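Local coordinates for CBS domain-containing protein (PDB 2YZQ) that is of unknown function but carries four CBS domains and binds S-adenosylmethionine, consistent with a ligand-sensing role, at residues V45-V50 and Y91-V96; G110-R115 and D272-L277; R134-V139 and I265-D270; L160-S165 and G171-T176; L245-A248 and Q254-V257. All blocks are in the same frame, centred on the assembly; numbering follows the deposited sequence.

From the N terminus, interaction 1 closes a loop between strands 44-49 and 93-97 before any other contact opens. Interaction 2 spans the widest stretch, joining helix 109-117 to the C-terminal turns at 272-277, and its loop encloses the remaining three. Within it, interaction 3 sets the linker 134-139 on strand 263-269, and inside that span lie, one after the other, interaction 4 (the hairpin 159-163/169-174) and interaction 5 (helix 240-250 on strand 254-259). None of the loops cross. Interactions 4 and 5 share S-adenosylmethionine and meet through Pro161 and Pro256; interaction 3 touches both, and a salt bridge from Arg92 to Asp270 ties interaction 1 to interaction 3.

Interaction 1 (V45-V50 and Y91-V96); sequences VGIISV and YRRVVV
Ile47 of strand 44-49 points at Tyr91, just before strand 93-97, and at Arg93, its first residue, and so bridges two small sheets from different CBS sequence ranges. In the tight part its methyl groups do the touching. Ile47 CG2 approaches the tyrosine obliquely, methyl against hydroxyl, 3.2 Å from Tyr91 OH, and its other branch, CG1 anti to the backbone N (chi1 -168°), carries CD1 to 3.5 Å from Arg93 CD, the two side chains crossing at about a right angle. The looser side is wet: a water in the plane of the Tyr91 ring sits 2.8 Å from Tyr91 OH and makes a weak, 3.4 Å bond to Ser49 OG. An alanine here would lack both branches, and a gap would probably open between the sheets, leaving the Tyr91 phenol and the Arg93 methylenes less firmly placed. Lys67 makes a cation-pi contact with Tyr91. No direct hydrogen bond joins the two segments, so this interface rests on van der Waals contact, with one water as its polar link.

Interaction 2 (G110-R115 and D272-L277); sequences GDIIRR and DLLKVL
Two isoleucines of helix 109-117 meet three leucines of the C-terminal turns through their methyl ends. Ile112 is extended at chi2 (180°), which carries CD1 to 3.7 Å from Leu274 CD2, while its other branch, CG2, lies 4.3 Å from Leu277 CD1. Ile113 starts with the same first torsion but folds back at chi2 (-55°); the fold brings its CD1 to 3.6 Å from Leu273 CD1 and 4.1 Å from Leu273 CB, although its CB does not point at the partner. Leu273 and Leu274 both carry CG anti to the carbonyl carbon, and each crosses its isoleucine at about a right angle. The contact is therefore carried by terminal methyls over a buried, wholly apolar interface. Around it, Met86 of helix 79-89 packs on both Ile112 and Leu274, Met247 of helix 240-250 on both Ile113 and Leu273, and Phe117 of helix 109-117 on Leu273 and Leu277: the contact thus lies among helices 79-89, 109-117 and 240-250 and joins segments of two CBS sequence ranges.

Interaction 3 (R134-V139 and I265-D270); sequences RYVSIV and IGLIRD
Leu267 swings CG anti to its own nitrogen (chi1 -178°), Val136 has its CG2 branch in the equivalent position, and the two side chains cross at about a right angle. Leu267 belongs to strand 263-269, the second strand of a beta hairpin in a CBS domain, and this strand carries a classic beta bulge: Ile265 and Gly266 both face Val257 of strand 254-259. The irregular linker 134-139 runs past the bulge on its way to strand 139-140 of another CBS range. Its backbone approach is closest at the glycine, where Arg134 CA lies 4.5 Å from Gly266 CA and no side chain intervenes. The Arg134 side chain itself points away; its guanidinium pairs with Glu129 and binds the Tyr132 carbonyl. Just ahead of the linker, Gln133 is joined to Leu267 by a backbone hydrogen bond, whereas the two segments share no direct hydrogen bond of their own. A water donates to Ile265 O and weakly, at 3.4 Å, to Arg134 O, bridging two carbonyl oxygens that cannot bond to each other. Leu267 also touches Gln254, which binds S-adenosylmethionine, so the contact lies close behind that pocket residue. At the apolar centre of the contact, Val136 CG2 sits 4.0 Å from both CB and CD2 of Leu267.

Interaction 4 (L160-S165 and G171-T176); sequences LPVVDS and GIVDET. With SAM (S-adenosylmethionine), chain B.
Leu160, Val162 and Val173 share one face of an antiparallel beta hairpin, and Pro161 and Ile172 share the other. On the first face Val173 CG1, held between its backbone N and carbonyl carbon (chi1 64°), reaches across the strands to lie 4.0 Å from both Leu160 CB and Val162 CG2. Gly171, opposite Val162, brings no side chain and leaves the valine packed over backbone. Reciprocal backbone bonds join Leu160 to Val173 and Val162 to Gly171; Val162 N to Gly171 O is short, at 2.7 Å. Pro161 and Ile172, between those two pairs, form a non-hydrogen-bonded pair. The Ile172 side faces S-adenosylmethionine: CG2 lies 3.6 Å from the ligand's C4 and CD1 3.6 Å from its N6, both on the same side of the adenine plane. Further along, Asp174 turns toward the sugar, with OD2 3.2 Å from C5', and Thr176 OG1 donates to Asp174 OD1 (2.7 Å) on its syn lone pair. That bond probably helps hold the carboxylate's rotation; Thr176 CG2 lies 3.3 Å from the ligand's OXT. Strand 139-140 flanks strand 159-163, strand 169-174 edges the sheet with Ile172 bonded through its backbone to Thr228, and Pro161 and Ile172 both touch Pro256 of strand 254-259.

Interaction 5 (L245-A248 and Q254-V257); sequences LKMA and QLPV. With SAM (S-adenosylmethionine), chain B.
This is apolar packing of a helix on a strand: Lys246 and Met247 of helix 240-250 close over Leu255 of strand 254-259, with no hydrogen bond between them. The two methyls of Leu255 divide the work. CD2 takes the aliphatic part of the lysine, 3.6 Å from Lys246 CD, and CD1 meets Met247 CG at 3.6 Å. Extended beyond CG, Met247 carries CE on to 4.0 Å from Gln254 CA. Helix 240-250, strands 254-259 and 263-269 and then helix 270-273 fit the alpha-beta-beta-alpha part of the beta-alpha-beta-beta-alpha CBS fold. Cutting Leu255 back to alanine would remove both methyls and is likely to open a gap under the helix, leaving the lysine methylenes and Met247 CG without this partner. Gln254, whose CB points away from the helix, binds the adenine of S-adenosylmethionine. With CG between its backbone N and carbonyl carbon (chi1 64°) and a bend at chi2, it offers NE2 to adenine N7 in a weak 3.0 Å bond, while adenine N6 donates to Gln254 O, also at 3.0 Å. Pro256 CD adds a 3.3 Å contact to the same N6.

Interaction 1 (V45-V50 and Y91-V96)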
# COMPACT_ATOMS: atom_id res chain seq x y z
N VAL A 45 -18.10 13.12 -7.03
CA VAL A 45 -19.20 12.54 -6.27
C VAL A 45 -18.78 11.20 -5.66
O VAL A 45 -19.55 10.57 -4.94
CB VAL A 45 -20.45 12.33 -7.16
CG1 VAL A 45 -20.98 13.67 -7.63
CG2 VAL A 45 -20.12 11.44 -8.35
N GLY A 46 -17.54 10.78 -5.94
CA GLY A 46 -17.05 9.53 -5.38
C GLY A 46 -15.94 8.89 -6.20
O GLY A 46 -15.37 9.51 -7.09
N ILE A 47 -15.63 7.63 -5.88
CA ILE A 47 -14.59 6.91 -6.60
C ILE A 47 -15.02 5.46 -6.79
O ILE A 47 -15.72 4.89 -5.96
CB ILE A 47 -13.24 6.95 -5.83
CG1 ILE A 47 -12.11 6.45 -6.74
CG2 ILE A 47 -13.32 6.07 -4.59
CD1 ILE A 47 -10.73 6.67 -6.16
N ILE A 48 -14.61 4.87 -7.91
CA ILE A 48 -14.94 3.48 -8.20
C ILE A 48 -13.67 2.68 -8.45
O ILE A 48 -12.81 3.08 -9.24
CB ILE A 48 -15.88 3.37 -9.43
CG1 ILE A 48 -16.30 1.91 -9.64
CG2 ILE A 48 -15.19 3.91 -10.67
CD1 ILE A 48 -17.08 1.33 -8.48
N SER A 49 -13.56 1.53 -7.78
CA SER A 49 -12.39 0.67 -7.92
C SER A 49 -12.70 -0.53 -8.81
O SER A 49 -13.82 -1.03 -8.83
CB SER A 49 -11.93 0.19 -6.55
OG SER A 49 -12.97 -0.50 -5.88
N VAL A 50 -11.69 -0.98 -9.55
CA VAL A 50 -11.85 -2.12 -10.45
C VAL A 50 -12.14 -3.39 -9.65
O VAL A 50 -12.92 -4.24 -10.08
CB VAL A 50 -10.58 -2.33 -11.31
CG1 VAL A 50 -9.38 -2.59 -10.43
CG2 VAL A 50 -10.80 -3.48 -12.28
N TYR A 91 -7.64 4.63 3.86
CA TYR A 91 -7.80 4.55 2.42
C TYR A 91 -6.47 4.93 1.79
O TYR A 91 -5.78 5.83 2.28
CB TYR A 91 -8.92 5.49 1.97
CG TYR A 91 -9.48 5.18 0.60
CD1 TYR A 91 -10.04 3.93 0.31
CD2 TYR A 91 -9.45 6.14 -0.41
CE1 TYR A 91 -10.55 3.65 -0.95
CE2 TYR A 91 -9.96 5.86 -1.68
CZ TYR A 91 -10.50 4.62 -1.94
OH TYR A 91 -10.99 4.35 -3.20
N ARG A 92 -6.10 4.25 0.71
CA ARG A 92 -4.81 4.47 0.06
C ARG A 92 -4.68 5.59 -0.97
O ARG A 92 -3.68 5.67 -1.67
CB ARG A 92 -4.34 3.16 -0.57
CG ARG A 92 -4.12 2.04 0.44
CD ARG A 92 -3.75 0.73 -0.25
NE ARG A 92 -2.52 0.83 -1.02
CZ ARG A 92 -1.30 0.88 -0.49
NH1 ARG A 92 -1.14 0.83 0.83
NH2 ARG A 92 -0.24 0.98 -1.28
N ARG A 93 -5.69 6.44 -1.06
CA ARG A 93 -5.60 7.54 -2.02
C ARG A 93 -6.53 8.67 -1.67
O ARG A 93 -7.48 8.50 -0.91
CB ARG A 93 -5.90 7.04 -3.43
CG ARG A 93 -7.33 6.61 -3.65
CD ARG A 93 -7.49 5.91 -4.99
NE ARG A 93 -6.65 4.71 -5.08
CZ ARG A 93 -6.77 3.66 -4.28
NH1 ARG A 93 -7.69 3.64 -3.32
NH2 ARG A 93 -5.97 2.61 -4.43
N VAL A 94 -6.22 9.84 -2.21
CA VAL A 94 -7.03 11.02 -2.00
C VAL A 94 -7.23 11.67 -3.36
O VAL A 94 -6.35 11.64 -4.21
CB VAL A 94 -6.34 12.04 -1.06
CG1 VAL A 94 -6.05 11.39 0.29
CG2 VAL A 94 -5.06 12.57 -1.69
N VAL A 95 -8.42 12.22 -3.58
CA VAL A 95 -8.70 12.89 -4.84
C VAL A 95 -8.39 14.36 -4.58
O VAL A 95 -8.75 14.90 -3.54
CB VAL A 95 -10.18 12.73 -5.26
CG1 VAL A 95 -10.43 13.50 -6.56
CG2 VAL A 95 -10.50 11.25 -5.46
N VAL A 96 -7.71 14.99 -5.53
CA VAL A 96 -7.36 16.40 -5.41
C VAL A 96 -8.37 17.17 -6.25
O VAL A 96 -8.53 16.88 -7.44
CB VAL A 96 -5.95 16.68 -5.94
CG1 VAL A 96 -5.53 18.09 -5.59
CG2 VAL A 96 -4.96 15.66 -5.37
O HOH W 1 -12.47 2.07 -3.69

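Interaction 2 (G110-R115 and D272-L277)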
# COMPACT_ATOMS: atom_id res chain seq x y z
N GLY A 110 1.34 5.10 -2.91
CA GLY A 110 2.45 4.76 -3.79
C GLY A 110 3.18 6.00 -4.27
O GLY A 110 4.41 6.03 -4.31
N ASP A 111 2.41 7.02 -4.65
CA ASP A 111 3.01 8.27 -5.12
C ASP A 111 3.88 8.90 -4.05
O ASP A 111 4.97 9.39 -4.33
CB ASP A 111 1.93 9.28 -5.52
CG ASP A 111 1.12 8.85 -6.72
OD1 ASP A 111 1.69 8.24 -7.65
OD2 ASP A 111 -0.09 9.15 -6.74
N ILE A 112 3.39 8.89 -2.81
CA ILE A 112 4.15 9.49 -1.72
C ILE A 112 5.45 8.73 -1.50
O ILE A 112 6.50 9.34 -1.30
CB ILE A 112 3.30 9.51 -0.43
CG1 ILE A 112 2.10 10.44 -0.63
CG2 ILE A 112 4.16 9.98 0.75
CD1 ILE A 112 1.19 10.56 0.56
N ILE A 113 5.40 7.41 -1.57
CA ILE A 113 6.60 6.60 -1.39
C ILE A 113 7.63 6.81 -2.50
O ILE A 113 8.79 7.14 -2.24
CB ILE A 113 6.26 5.09 -1.35
CG1 ILE A 113 5.33 4.79 -0.17
CG2 ILE A 113 7.54 4.26 -1.28
CD1 ILE A 113 5.86 5.24 1.17
N ARG A 114 7.18 6.64 -3.74
CA ARG A 114 8.05 6.76 -4.91
C ARG A 114 8.53 8.16 -5.29
O ARG A 114 9.69 8.34 -5.66
CB ARG A 114 7.36 6.12 -6.12
CG ARG A 114 7.09 4.63 -5.96
CD ARG A 114 6.15 4.12 -7.04
NE ARG A 114 4.81 4.68 -6.88
CZ ARG A 114 3.75 4.33 -7.61
NH1 ARG A 114 3.88 3.41 -8.56
NH2 ARG A 114 2.57 4.89 -7.39
N ARG A 115 7.64 9.14 -5.22
CA ARG A 115 7.98 10.50 -5.61
C ARG A 115 8.46 11.41 -4.50
O ARG A 115 9.09 12.43 -4.75
CB ARG A 115 6.77 11.15 -6.29
CG ARG A 115 6.27 10.41 -7.51
CD ARG A 115 4.92 10.95 -7.98
NE ARG A 115 4.44 10.24 -9.16
CZ ARG A 115 3.22 10.37 -9.68
NH1 ARG A 115 2.34 11.20 -9.12
NH2 ARG A 115 2.88 9.68 -10.76
N ASP A 272 2.50 2.83 6.82
CA ASP A 272 3.09 3.20 8.10
C ASP A 272 4.00 4.41 7.96
O ASP A 272 4.18 5.18 8.91
CB ASP A 272 3.88 2.03 8.70
CG ASP A 272 2.99 0.87 9.08
OD1 ASP A 272 1.99 1.11 9.78
OD2 ASP A 272 3.29 -0.28 8.69
N LEU A 273 4.58 4.57 6.78
CA LEU A 273 5.47 5.70 6.54
C LEU A 273 4.71 7.02 6.53
O LEU A 273 5.30 8.08 6.76
CB LEU A 273 6.22 5.49 5.22
CG LEU A 273 7.20 4.30 5.26
CD1 LEU A 273 7.88 4.14 3.91
CD2 LEU A 273 8.23 4.52 6.35
N LEU A 274 3.40 6.97 6.29
CA LEU A 274 2.58 8.18 6.27
C LEU A 274 2.62 8.86 7.64
O LEU A 274 2.49 10.07 7.75
CB LEU A 274 1.14 7.84 5.92
CG LEU A 274 0.87 7.24 4.54
CD1 LEU A 274 -0.60 6.89 4.41
CD2 LEU A 274 1.29 8.22 3.45
N LYS A 275 2.80 8.06 8.69
CA LYS A 275 2.84 8.59 10.04
C LYS A 275 4.01 9.55 10.25
O LYS A 275 3.99 10.39 11.16
CB LYS A 275 2.91 7.44 11.05
CG LYS A 275 1.75 6.46 10.89
CD LYS A 275 1.80 5.38 11.95
CE LYS A 275 3.05 4.53 11.84
NZ LYS A 275 3.13 3.56 12.97
N VAL A 276 5.04 9.42 9.42
CA VAL A 276 6.20 10.29 9.52
C VAL A 276 5.81 11.73 9.19
O VAL A 276 6.35 12.67 9.76
CB VAL A 276 7.30 9.84 8.53
CG1 VAL A 276 8.48 10.80 8.58
CG2 VAL A 276 7.75 8.42 8.88
N LEU A 277 4.86 11.88 8.27
CA LEU A 277 4.39 13.21 7.86
C LEU A 277 3.56 13.92 8.92
O LEU A 277 3.36 15.13 8.84
CB LEU A 277 3.59 13.10 6.56
CG LEU A 277 4.40 12.85 5.29
CD1 LEU A 277 3.48 12.45 4.15
CD2 LEU A 277 5.18 14.11 4.95

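Interaction 3 (R134-V139 and I265-D270)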
# COMPACT_ATOMS: atom_id res chain seq x y z
N ARG A 134 4.29 -3.40 15.16
CA ARG A 134 4.82 -4.45 16.02
C ARG A 134 3.93 -5.68 15.90
O ARG A 134 4.30 -6.78 16.33
CB ARG A 134 4.83 -3.99 17.48
CG ARG A 134 6.12 -3.31 17.92
CD ARG A 134 6.38 -1.99 17.21
NE ARG A 134 7.56 -1.35 17.77
CZ ARG A 134 8.13 -0.25 17.30
NH1 ARG A 134 7.63 0.36 16.23
NH2 ARG A 134 9.20 0.24 17.90
N TYR A 135 2.75 -5.49 15.32
CA TYR A 135 1.80 -6.58 15.14
C TYR A 135 1.76 -6.93 13.67
O TYR A 135 1.48 -6.08 12.82
CB TYR A 135 0.43 -6.13 15.63
CG TYR A 135 0.46 -5.61 17.05
CD1 TYR A 135 0.89 -6.42 18.10
CD2 TYR A 135 0.06 -4.30 17.34
CE1 TYR A 135 0.92 -5.94 19.41
CE2 TYR A 135 0.10 -3.81 18.65
CZ TYR A 135 0.53 -4.64 19.68
OH TYR A 135 0.55 -4.18 20.98
N VAL A 136 2.03 -8.19 13.37
CA VAL A 136 2.06 -8.64 11.98
C VAL A 136 1.46 -10.02 11.77
O VAL A 136 1.73 -10.95 12.53
CB VAL A 136 3.52 -8.66 11.47
CG1 VAL A 136 4.37 -9.53 12.37
CG2 VAL A 136 3.57 -9.15 10.04
N SER A 137 0.64 -10.15 10.73
CA SER A 137 0.02 -11.42 10.38
C SER A 137 1.06 -12.21 9.58
O SER A 137 1.62 -11.69 8.62
CB SER A 137 -1.22 -11.20 9.52
OG SER A 137 -2.23 -10.55 10.27
N ILE A 138 1.30 -13.46 9.98
CA ILE A 138 2.29 -14.28 9.28
C ILE A 138 1.69 -15.64 8.97
O ILE A 138 0.58 -15.94 9.38
CB ILE A 138 3.56 -14.48 10.14
CG1 ILE A 138 3.23 -15.30 11.40
CG2 ILE A 138 4.11 -13.12 10.55
CD1 ILE A 138 4.45 -15.60 12.28
N VAL A 139 2.42 -16.47 8.25
CA VAL A 139 1.89 -17.79 7.94
C VAL A 139 3.03 -18.79 7.84
O VAL A 139 4.08 -18.47 7.32
CB VAL A 139 1.08 -17.78 6.61
CG1 VAL A 139 2.00 -17.51 5.43
CG2 VAL A 139 0.36 -19.10 6.44
N ILE A 265 10.37 -9.16 13.89
CA ILE A 265 9.90 -8.38 15.03
C ILE A 265 8.88 -7.32 14.64
O ILE A 265 8.38 -6.59 15.49
CB ILE A 265 11.08 -7.69 15.75
CG1 ILE A 265 11.79 -6.70 14.82
CG2 ILE A 265 12.06 -8.75 16.26
CD1 ILE A 265 12.94 -5.94 15.48
N GLY A 266 8.56 -7.24 13.35
CA GLY A 266 7.60 -6.26 12.91
C GLY A 266 7.47 -6.18 11.40
O GLY A 266 7.99 -7.02 10.67
N LEU A 267 6.77 -5.15 10.93
CA LEU A 267 6.57 -4.96 9.50
C LEU A 267 6.44 -3.48 9.22
O LEU A 267 5.73 -2.77 9.94
CB LEU A 267 5.27 -5.67 9.07
CG LEU A 267 4.90 -5.63 7.59
CD1 LEU A 267 5.86 -6.52 6.80
CD2 LEU A 267 3.46 -6.10 7.40
N ILE A 268 7.15 -2.99 8.21
CA ILE A 268 7.01 -1.58 7.86
C ILE A 268 6.30 -1.53 6.51
O ILE A 268 6.83 -1.96 5.49
CB ILE A 268 8.39 -0.83 7.80
CG1 ILE A 268 8.15 0.65 7.49
CG2 ILE A 268 9.33 -1.47 6.78
CD1 ILE A 268 7.43 1.40 8.59
N ARG A 269 5.06 -1.04 6.53
CA ARG A 269 4.22 -0.94 5.33
C ARG A 269 4.35 0.48 4.80
O ARG A 269 4.74 1.39 5.54
CB ARG A 269 2.75 -1.18 5.67
CG ARG A 269 2.44 -2.51 6.37
CD ARG A 269 0.98 -2.52 6.80
NE ARG A 269 0.74 -1.48 7.79
CZ ARG A 269 -0.45 -0.94 8.06
NH1 ARG A 269 -1.53 -1.34 7.40
NH2 ARG A 269 -0.55 0.01 8.98
N ASP A 270 4.03 0.67 3.53
CA ASP A 270 4.09 2.01 2.96
C ASP A 270 3.15 2.91 3.75
O ASP A 270 3.45 4.08 4.01
CB ASP A 270 3.71 1.99 1.46
CG ASP A 270 2.44 1.19 1.14
OD1 ASP A 270 1.67 0.84 2.06
OD2 ASP A 270 2.19 0.92 -0.06
O HOH W 2 7.36 -6.99 17.78

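Interaction 4 (L160-S165 and G171-T176)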
# COMPACT_ATOMS: atom_id res chain seq x y z
N LEU A 160 2.00 -11.49 3.43
CA LEU A 160 2.20 -12.28 4.63
C LEU A 160 3.63 -12.79 4.71
O LEU A 160 4.07 -13.52 3.82
CB LEU A 160 1.29 -13.51 4.65
CG LEU A 160 -0.23 -13.37 4.74
CD1 LEU A 160 -0.89 -14.73 4.49
CD2 LEU A 160 -0.59 -12.85 6.12
N PRO A 161 4.38 -12.39 5.74
CA PRO A 161 5.75 -12.91 5.84
C PRO A 161 5.54 -14.40 6.12
O PRO A 161 4.59 -14.77 6.81
CB PRO A 161 6.31 -12.19 7.06
CG PRO A 161 5.58 -10.88 7.05
CD PRO A 161 4.16 -11.29 6.70
N VAL A 162 6.40 -15.25 5.58
CA VAL A 162 6.27 -16.70 5.79
C VAL A 162 7.40 -17.19 6.70
O VAL A 162 8.54 -16.79 6.54
CB VAL A 162 6.34 -17.46 4.44
CG1 VAL A 162 6.15 -18.94 4.67
CG2 VAL A 162 5.28 -16.92 3.49
N VAL A 163 7.06 -18.07 7.63
CA VAL A 163 8.05 -18.59 8.56
C VAL A 163 8.14 -20.11 8.53
O VAL A 163 7.23 -20.78 8.05
CB VAL A 163 7.73 -18.15 10.02
CG1 VAL A 163 7.73 -16.63 10.11
CG2 VAL A 163 6.37 -18.71 10.44
N ASP A 164 9.26 -20.64 9.02
CA ASP A 164 9.40 -22.09 9.06
C ASP A 164 8.76 -22.61 10.35
O ASP A 164 8.14 -21.85 11.10
CB ASP A 164 10.87 -22.52 8.96
CG ASP A 164 11.74 -22.00 10.09
OD1 ASP A 164 11.21 -21.59 11.15
OD2 ASP A 164 12.98 -22.03 9.93
N SER A 165 8.89 -23.91 10.60
CA SER A 165 8.28 -24.52 11.77
C SER A 165 8.79 -23.96 13.11
O SER A 165 8.15 -24.18 14.14
CB SER A 165 8.49 -26.03 11.73
OG SER A 165 9.87 -26.36 11.80
N GLY A 171 10.29 -16.57 3.88
CA GLY A 171 9.70 -16.12 2.63
C GLY A 171 8.63 -15.07 2.86
O GLY A 171 8.46 -14.56 3.96
N ILE A 172 7.91 -14.76 1.79
CA ILE A 172 6.84 -13.78 1.87
C ILE A 172 5.91 -14.06 0.71
O ILE A 172 6.34 -14.57 -0.32
CB ILE A 172 7.44 -12.34 1.82
CG1 ILE A 172 6.34 -11.31 2.08
CG2 ILE A 172 8.15 -12.11 0.49
CD1 ILE A 172 6.88 -9.98 2.59
N VAL A 173 4.62 -13.76 0.87
CA VAL A 173 3.67 -14.04 -0.20
C VAL A 173 2.54 -13.02 -0.26
O VAL A 173 2.10 -12.51 0.77
CB VAL A 173 3.05 -15.46 -0.01
CG1 VAL A 173 2.24 -15.53 1.29
CG2 VAL A 173 2.17 -15.81 -1.20
N ASP A 174 2.10 -12.71 -1.48
CA ASP A 174 0.98 -11.78 -1.66
C ASP A 174 0.05 -12.30 -2.75
O ASP A 174 0.27 -13.37 -3.32
CB ASP A 174 1.45 -10.34 -1.93
CG ASP A 174 1.94 -10.09 -3.34
OD1 ASP A 174 1.94 -11.01 -4.18
OD2 ASP A 174 2.34 -8.94 -3.61
N GLU A 175 -1.02 -11.54 -3.01
CA GLU A 175 -2.02 -11.94 -3.99
C GLU A 175 -1.46 -12.28 -5.37
O GLU A 175 -1.88 -13.25 -5.99
CB GLU A 175 -3.07 -10.84 -4.09
CG GLU A 175 -4.22 -11.12 -5.03
CD GLU A 175 -5.29 -10.04 -4.96
OE1 GLU A 175 -4.91 -8.84 -4.91
OE2 GLU A 175 -6.49 -10.38 -4.95
N THR A 176 -0.51 -11.49 -5.85
CA THR A 176 0.07 -11.72 -7.17
C THR A 176 0.79 -13.06 -7.28
O THR A 176 0.93 -13.60 -8.38
CB THR A 176 1.06 -10.60 -7.56
OG1 THR A 176 2.28 -10.74 -6.82
CG2 THR A 176 0.45 -9.23 -7.27
N SAM B . 0.46 -4.82 -5.30
CA SAM B . 1.50 -5.03 -6.32
C SAM B . 0.87 -5.58 -7.59
O SAM B . 1.49 -5.58 -8.63
OXT SAM B . -0.26 -6.03 -7.56
CB SAM B . 2.55 -6.00 -5.77
CG SAM B . 3.84 -5.88 -6.58
SD SAM B . 5.17 -6.81 -5.76
CE SAM B . 6.44 -6.69 -7.07
C5' SAM B . 4.64 -8.54 -5.80
C4' SAM B . 5.84 -9.45 -5.54
O4' SAM B . 6.68 -8.86 -4.52
C3' SAM B . 5.40 -10.83 -5.04
O3' SAM B . 6.18 -11.84 -5.69
C2' SAM B . 5.70 -10.75 -3.53
O2' SAM B . 5.90 -12.05 -2.97
C1' SAM B . 6.96 -9.87 -3.54
N9 SAM B . 7.22 -9.23 -2.25
C8 SAM B . 6.36 -8.51 -1.45
N7 SAM B . 7.02 -8.00 -0.45
C5 SAM B . 8.30 -8.46 -0.47
C6 SAM B . 9.44 -8.35 0.36
N6 SAM B . 9.40 -7.63 1.54
N1 SAM B . 10.59 -8.96 -0.01
C2 SAM B . 10.66 -9.71 -1.12
N3 SAM B . 9.62 -9.82 -1.95
C4 SAM B . 8.43 -9.24 -1.65

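Interaction 5 (L245-A248 and Q254-V257)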
# COMPACT_ATOMS: atom_id res chain seq x y z
N LEU A 245 13.21 3.69 -0.79
CA LEU A 245 14.02 3.34 -1.95
C LEU A 245 13.80 1.88 -2.32
O LEU A 245 13.68 1.55 -3.50
CB LEU A 245 15.51 3.59 -1.65
CG LEU A 245 16.04 5.00 -1.93
CD1 LEU A 245 16.23 5.18 -3.43
CD2 LEU A 245 15.09 6.04 -1.39
N LYS A 246 13.76 1.01 -1.31
CA LYS A 246 13.56 -0.41 -1.55
C LYS A 246 12.14 -0.69 -2.04
O LYS A 246 11.93 -1.50 -2.94
CB LYS A 246 13.83 -1.21 -0.27
CG LYS A 246 15.29 -1.17 0.19
CD LYS A 246 15.49 -2.01 1.45
CE LYS A 246 16.94 -2.00 1.91
NZ LYS A 246 17.85 -2.69 0.94
N MET A 247 11.15 -0.02 -1.45
CA MET A 247 9.77 -0.20 -1.87
C MET A 247 9.61 0.18 -3.34
O MET A 247 8.93 -0.50 -4.10
CB MET A 247 8.83 0.65 -1.01
CG MET A 247 8.74 0.18 0.44
SD MET A 247 7.63 1.21 1.41
CE MET A 247 7.33 0.13 2.82
N ALA A 248 10.25 1.28 -3.73
CA ALA A 248 10.18 1.75 -5.11
C ALA A 248 10.94 0.83 -6.06
O ALA A 248 10.44 0.45 -7.12
CB ALA A 248 10.73 3.17 -5.21
N GLN A 254 5.61 -3.39 1.43
CA GLN A 254 5.98 -3.68 2.81
C GLN A 254 7.27 -4.48 2.95
O GLN A 254 7.58 -5.32 2.11
CB GLN A 254 4.87 -4.46 3.51
CG GLN A 254 4.61 -5.84 2.92
CD GLN A 254 3.99 -5.79 1.54
OE1 GLN A 254 2.92 -5.22 1.35
NE2 GLN A 254 4.67 -6.39 0.56
N LEU A 255 8.00 -4.20 4.02
CA LEU A 255 9.24 -4.92 4.32
C LEU A 255 9.20 -5.47 5.73
O LEU A 255 8.93 -4.73 6.68
CB LEU A 255 10.47 -4.01 4.23
CG LEU A 255 11.04 -3.56 2.88
CD1 LEU A 255 10.05 -2.69 2.15
CD2 LEU A 255 12.35 -2.80 3.12
N PRO A 256 9.43 -6.78 5.89
CA PRO A 256 9.41 -7.32 7.25
C PRO A 256 10.54 -6.63 8.01
O PRO A 256 11.59 -6.32 7.44
CB PRO A 256 9.72 -8.79 7.02
CG PRO A 256 9.04 -9.08 5.72
CD PRO A 256 9.38 -7.86 4.88
N VAL A 257 10.33 -6.35 9.30
CA VAL A 257 11.35 -5.72 10.12
C VAL A 257 11.97 -6.85 10.93
O VAL A 257 11.26 -7.62 11.57
CB VAL A 257 10.74 -4.68 11.08
CG1 VAL A 257 11.83 -4.10 11.99
CG2 VAL A 257 10.07 -3.58 10.26
N SAM B . 0.46 -4.82 -5.30
CA SAM B . 1.50 -5.03 -6.32
C SAM B . 0.87 -5.58 -7.59
O SAM B . 1.49 -5.58 -8.63
OXT SAM B . -0.26 -6.03 -7.56
CB SAM B . 2.55 -6.00 -5.77
CG SAM B . 3.84 -5.88 -6.58
SD SAM B . 5.17 -6.81 -5.76
CE SAM B . 6.44 -6.69 -7.07
C5' SAM B . 4.64 -8.54 -5.80
C4' SAM B . 5.84 -9.45 -5.54
O4' SAM B . 6.68 -8.86 -4.52
C3' SAM B . 5.40 -10.83 -5.04
O3' SAM B . 6.18 -11.84 -5.69
C2' SAM B . 5.70 -10.75 -3.53
O2' SAM B . 5.90 -12.05 -2.97
C1' SAM B . 6.96 -9.87 -3.54
N9 SAM B . 7.22 -9.23 -2.25
C8 SAM B . 6.36 -8.51 -1.45
N7 SAM B . 7.02 -8.00 -0.45
C5 SAM B . 8.30 -8.46 -0.47
C6 SAM B . 9.44 -8.35 0.36
N6 SAM B . 9.40 -7.63 1.54
N1 SAM B . 10.59 -8.96 -0.01
C2 SAM B . 10.66 -9.71 -1.12
N3 SAM B . 9.62 -9.82 -1.95
C4 SAM B . 8.43 -9.24 -1.65